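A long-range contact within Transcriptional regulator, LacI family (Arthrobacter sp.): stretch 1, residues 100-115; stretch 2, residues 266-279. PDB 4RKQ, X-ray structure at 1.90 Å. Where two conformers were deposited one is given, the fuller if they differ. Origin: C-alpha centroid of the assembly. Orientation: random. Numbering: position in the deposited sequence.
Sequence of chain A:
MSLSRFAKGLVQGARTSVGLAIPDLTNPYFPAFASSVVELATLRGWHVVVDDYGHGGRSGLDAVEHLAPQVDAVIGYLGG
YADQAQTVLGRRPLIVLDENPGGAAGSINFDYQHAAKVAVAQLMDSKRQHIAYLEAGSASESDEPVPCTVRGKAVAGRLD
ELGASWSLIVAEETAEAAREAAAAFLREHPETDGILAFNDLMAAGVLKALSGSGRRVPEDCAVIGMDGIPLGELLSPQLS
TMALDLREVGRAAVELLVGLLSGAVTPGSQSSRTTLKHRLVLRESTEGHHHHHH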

# COMPACT_ATOMS: atom_id res chain seq x y z
N ASN A 100 -3.93 24.22 -0.46
CA ASN A 100 -4.52 25.47 -0.01
C ASN A 100 -5.99 25.13 0.29
O ASN A 100 -6.71 24.70 -0.58
N PRO A 101 -6.43 25.33 1.53
CA PRO A 101 -7.75 24.80 1.88
C PRO A 101 -8.93 25.66 1.43
O PRO A 101 -10.08 25.23 1.57
N GLY A 102 -8.67 26.89 0.97
CA GLY A 102 -9.75 27.83 0.68
C GLY A 102 -10.68 27.86 1.89
O GLY A 102 -10.20 27.97 3.03
N GLY A 103 -11.98 27.72 1.63
CA GLY A 103 -13.01 27.73 2.65
C GLY A 103 -13.30 26.39 3.31
O GLY A 103 -14.30 26.27 4.02
N ALA A 104 -12.44 25.40 3.14
CA ALA A 104 -12.67 24.11 3.81
C ALA A 104 -12.69 24.32 5.32
O ALA A 104 -12.00 25.17 5.85
N ALA A 105 -13.55 23.59 5.99
CA ALA A 105 -13.72 23.68 7.44
C ALA A 105 -12.44 23.45 8.19
O ALA A 105 -12.22 24.08 9.21
N GLY A 106 -11.60 22.52 7.70
CA GLY A 106 -10.39 22.16 8.36
C GLY A 106 -9.30 21.84 7.40
O GLY A 106 -9.57 21.44 6.25
N SER A 107 -8.07 21.98 7.87
CA SER A 107 -6.87 21.75 7.00
C SER A 107 -5.68 21.34 7.81
O SER A 107 -5.45 21.85 8.89
N ILE A 108 -4.92 20.41 7.26
CA ILE A 108 -3.64 20.01 7.80
C ILE A 108 -2.59 20.29 6.69
O ILE A 108 -2.74 19.86 5.55
N ASN A 109 -1.58 21.09 7.02
CA ASN A 109 -0.48 21.42 6.07
C ASN A 109 0.82 21.00 6.76
O ASN A 109 0.85 20.70 7.96
N PHE A 110 1.90 20.94 6.00
CA PHE A 110 3.19 20.48 6.55
C PHE A 110 4.18 21.61 6.30
O PHE A 110 4.05 22.31 5.32
N ASP A 111 5.13 21.78 7.21
CA ASP A 111 6.14 22.84 7.12
C ASP A 111 7.28 22.39 6.22
O ASP A 111 8.23 21.76 6.68
N TYR A 112 7.18 22.68 4.93
CA TYR A 112 8.22 22.21 4.03
C TYR A 112 9.52 23.02 4.10
O TYR A 112 10.57 22.52 3.71
N GLN A 113 9.48 24.24 4.61
CA GLN A 113 10.74 24.96 4.84
C GLN A 113 11.55 24.29 5.93
O GLN A 113 12.77 24.16 5.83
N HIS A 114 10.87 23.86 6.97
CA HIS A 114 11.51 23.14 8.01
C HIS A 114 12.08 21.79 7.54
O HIS A 114 13.21 21.41 7.88
N ALA A 115 11.29 21.04 6.77
CA ALA A 115 11.74 19.74 6.26
C ALA A 115 12.98 19.91 5.38
O ALA A 115 13.91 19.11 5.45
N THR A 266 -14.22 26.35 15.35
CA THR A 266 -15.01 27.02 14.35
C THR A 266 -14.45 26.70 12.97
O THR A 266 -13.23 26.80 12.77
N PRO A 267 -15.32 26.31 12.03
CA PRO A 267 -14.89 25.99 10.68
C PRO A 267 -14.24 27.20 10.04
O PRO A 267 -14.77 28.31 10.11
N GLY A 268 -13.08 26.98 9.44
CA GLY A 268 -12.41 28.00 8.73
C GLY A 268 -11.55 28.89 9.59
O GLY A 268 -10.78 29.66 9.09
N SER A 269 -11.67 28.79 10.91
CA SER A 269 -10.90 29.62 11.82
C SER A 269 -9.43 29.27 11.83
O SER A 269 -9.03 28.21 11.34
N GLN A 270 -8.62 30.12 12.45
CA GLN A 270 -7.20 29.79 12.57
C GLN A 270 -6.92 28.49 13.30
O GLN A 270 -6.00 27.74 12.94
N SER A 271 -7.75 28.18 14.30
CA SER A 271 -7.58 26.96 15.07
C SER A 271 -7.98 25.72 14.26
O SER A 271 -7.71 24.61 14.66
N SER A 272 -8.63 25.92 13.14
CA SER A 272 -9.04 24.79 12.30
C SER A 272 -7.94 24.42 11.29
O SER A 272 -8.12 23.48 10.52
N ARG A 273 -6.84 25.19 11.26
CA ARG A 273 -5.69 24.87 10.44
C ARG A 273 -4.49 24.42 11.27
O ARG A 273 -3.97 25.17 12.04
N THR A 274 -4.10 23.17 11.10
CA THR A 274 -2.97 22.60 11.80
C THR A 274 -1.76 22.44 10.84
O THR A 274 -1.88 22.03 9.70
N THR A 275 -0.58 22.76 11.36
CA THR A 275 0.65 22.63 10.61
C THR A 275 1.48 21.62 11.34
O THR A 275 1.79 21.82 12.53
N LEU A 276 1.84 20.54 10.64
CA LEU A 276 2.64 19.46 11.18
C LEU A 276 4.07 19.55 10.65
O LEU A 276 4.32 20.12 9.59
N LYS A 277 5.00 18.96 11.39
CA LYS A 277 6.43 19.01 11.05
C LYS A 277 6.98 17.59 10.91
O LYS A 277 6.75 16.75 11.79
N HIS A 278 7.71 17.32 9.82
CA HIS A 278 8.37 16.03 9.62
C HIS A 278 9.58 15.98 10.54
O HIS A 278 10.08 17.01 10.96
N ARG A 279 10.08 14.77 10.78
CA ARG A 279 11.31 14.57 11.51
C ARG A 279 12.20 13.70 10.63
O ARG A 279 11.71 12.84 9.90

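The two stretches meet as neighbouring parallel strands, S107 to F110 pairing in register with R273 to L276, and together they bury 905 Å². Backbone hydrogen bonds such as T274 N to S107 O (2.9 Å) and L276 N to N109 O (2.9 Å) fix this register, so that paired side chains emerge on the same face of the sheet and pack beside one another.

Apolar packing dominates the face that carries I108, F110, T274 and L276. I108 (m, m) brings its CD1 to 3.6 Å from T274 CB, while its CG2 lies 3.7 Å from L276 CD1. L276 (m, t) also packs against its own strand partner, its CB lying 3.9 Å from F110 CD2. F110 adopts the m rotamer, and its CB approaches CE1 of H278 at 3.7 Å. Although the CA-to-CB bond of H278 (m) points sideways, its imidazole reaches back to the first stretch. There it also meets Y112, with CE1 of each residue 4.0 Å apart, and A115, whose CB is 4.2 Å from H278 ND1. The F110 and H278 rings are inclined at 47°, with centroids 5.5 Å apart. Beyond the other end of the strands, A105 CB touches P267 CB at 3.8 Å.

On the opposite face, S107 (t) and R273 are paired. The arginine, with chi1 m and chi2 p, folds its side chain over the serine, placing S107 CB over one face of the guanidinium and R273 CG 3.9 Å from S107 CB. This course carries the charged group to the loop before the strand, where R273 NH1 and NH2 both donate to A104 O, each at 3.0 Å. The same NH2 lies 3.0 Å from G102 O. Within its own stretch, R273 NH1 makes a weak hydrogen bond to S272 OG (2.8 Å).

Charge pairing closes the contact where the first stretch turns into its helix. D111 (t) points toward the second stretch and forms a salt bridge through OD2 with K277 NZ at 2.7 Å; its OD1 accepts from H114 N (3.0 Å), capping the helix. One carboxylate thus serves both the helix start and the lysine. K277 (chi1 m) runs across H114 (t) on the way, its CD lying 3.9 Å from the imidazole centroid, almost on the ring normal, in a CH-pi contact.

A single water completes the polar network. It donates to D111 O (2.7 Å), accepts from H278 N (2.8 Å) and hydrogen-bonds to H278 ND1 (2.8 Å), joining the stretches beyond the last direct backbone bond, D111 N to L276 O (3.0 Å).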

# COMPACT_ATOMS: atom_id res chain seq x y z
CB ASN A 100 -4.43 26.52 -1.11
CG ASN A 100 -5.07 27.86 -0.71
OD1 ASN A 100 -6.10 27.92 -0.06
ND2 ASN A 100 -4.45 28.95 -1.17
CB PRO A 101 -7.69 24.76 3.42
CG PRO A 101 -6.67 25.76 3.81
CD PRO A 101 -5.67 25.81 2.70
CB ALA A 104 -11.60 23.14 3.42
CB ALA A 105 -14.79 22.69 7.90
CB SER A 107 -6.50 23.02 6.23
OG SER A 107 -5.49 22.81 5.26
CB ILE A 108 -3.60 18.48 8.11
CG1 ILE A 108 -4.72 17.95 9.01
CG2 ILE A 108 -2.23 18.06 8.61
CD1 ILE A 108 -4.84 18.56 10.37
CB ASN A 109 -0.45 22.91 5.69
CG ASN A 109 -1.30 23.24 4.45
OD1 ASN A 109 -2.01 22.42 3.90
ND2 ASN A 109 -1.23 24.49 4.02
CB PHE A 110 3.63 19.21 5.88
CG PHE A 110 2.60 18.13 6.01
CD1 PHE A 110 1.57 18.04 5.09
CD2 PHE A 110 2.63 17.26 7.07
CE1 PHE A 110 0.57 17.09 5.23
CE2 PHE A 110 1.66 16.28 7.21
CZ PHE A 110 0.64 16.20 6.29
CB ASP A 111 6.67 23.11 8.50
CG ASP A 111 7.60 24.30 8.56
OD1 ASP A 111 8.12 24.79 7.52
OD2 ASP A 111 7.83 24.73 9.68
CB TYR A 112 7.75 22.11 2.60
CG TYR A 112 6.68 21.08 2.41
CD1 TYR A 112 6.96 19.74 2.55
CD2 TYR A 112 5.38 21.45 2.06
CE1 TYR A 112 5.98 18.77 2.36
CE2 TYR A 112 4.39 20.50 1.88
CZ TYR A 112 4.69 19.15 2.05
OH TYR A 112 3.73 18.17 1.83
CB GLN A 113 10.47 26.40 5.22
CG GLN A 113 9.92 27.12 4.02
CD GLN A 113 9.92 28.61 4.20
OE1 GLN A 113 10.60 29.14 5.08
NE2 GLN A 113 9.17 29.29 3.36
CB HIS A 114 10.56 22.93 9.14
CG HIS A 114 11.04 21.92 10.12
ND1 HIS A 114 11.84 22.25 11.19
CD2 HIS A 114 10.87 20.58 10.17
CE1 HIS A 114 12.11 21.16 11.88
NE2 HIS A 114 11.55 20.13 11.27
CB ALA A 115 10.63 19.07 5.43
CB THR A 266 -14.98 28.55 14.53
OG1 THR A 266 -15.61 28.87 15.76
CG2 THR A 266 -15.74 29.25 13.41
CB PRO A 267 -16.17 25.63 9.95
CG PRO A 267 -17.18 25.32 11.02
CD PRO A 267 -16.76 26.08 12.23
CB SER A 269 -11.46 29.46 13.23
OG SER A 269 -11.13 28.19 13.79
CB GLN A 270 -6.46 30.93 13.26
CG GLN A 270 -6.35 32.12 12.34
CD GLN A 270 -5.59 33.22 12.99
OE1 GLN A 270 -4.37 33.22 13.03
NE2 GLN A 270 -6.32 34.16 13.56
CB SER A 271 -8.42 27.00 16.35
OG SER A 271 -8.16 28.18 17.07
CB SER A 272 -10.33 25.09 11.57
OG SER A 272 -10.16 26.00 10.48
CB ARG A 273 -5.31 26.08 9.62
CG ARG A 273 -6.20 26.29 8.42
CD ARG A 273 -7.45 27.09 8.73
NE ARG A 273 -8.10 27.31 7.44
CZ ARG A 273 -9.13 26.62 6.98
NH1 ARG A 273 -9.70 25.68 7.72
NH2 ARG A 273 -9.58 26.87 5.76
CB THR A 274 -3.34 21.19 12.34
OG1 THR A 274 -4.51 21.23 13.16
CG2 THR A 274 -2.18 20.57 13.15
CB THR A 275 1.46 23.94 10.60
OG1 THR A 275 0.69 24.97 10.00
CG2 THR A 275 2.77 23.76 9.80
CB LEU A 276 2.03 18.11 10.83
CG LEU A 276 0.62 17.85 11.31
CD1 LEU A 276 0.20 16.47 10.86
CD2 LEU A 276 0.52 18.00 12.82
CB LYS A 277 7.22 19.76 12.12
CG LYS A 277 6.86 21.24 12.27
CD LYS A 277 8.08 22.08 12.63
CE LYS A 277 7.70 23.48 13.08
NZ LYS A 277 6.80 24.19 12.13
CB HIS A 278 8.89 15.89 8.21
CG HIS A 278 7.83 15.86 7.16
ND1 HIS A 278 7.18 16.99 6.73
CD2 HIS A 278 7.32 14.83 6.45
CE1 HIS A 278 6.32 16.66 5.78
NE2 HIS A 278 6.40 15.36 5.57
CB ARG A 279 11.00 13.89 12.85
CG ARG A 279 10.33 14.81 13.88
CD ARG A 279 10.15 14.14 15.24
NE ARG A 279 9.39 12.89 15.18
CZ ARG A 279 8.06 12.80 15.09
NH1 ARG A 279 7.28 13.88 15.07
NH2 ARG A 279 7.48 11.60 15.03
O HOH W 1 7.92 19.38 7.89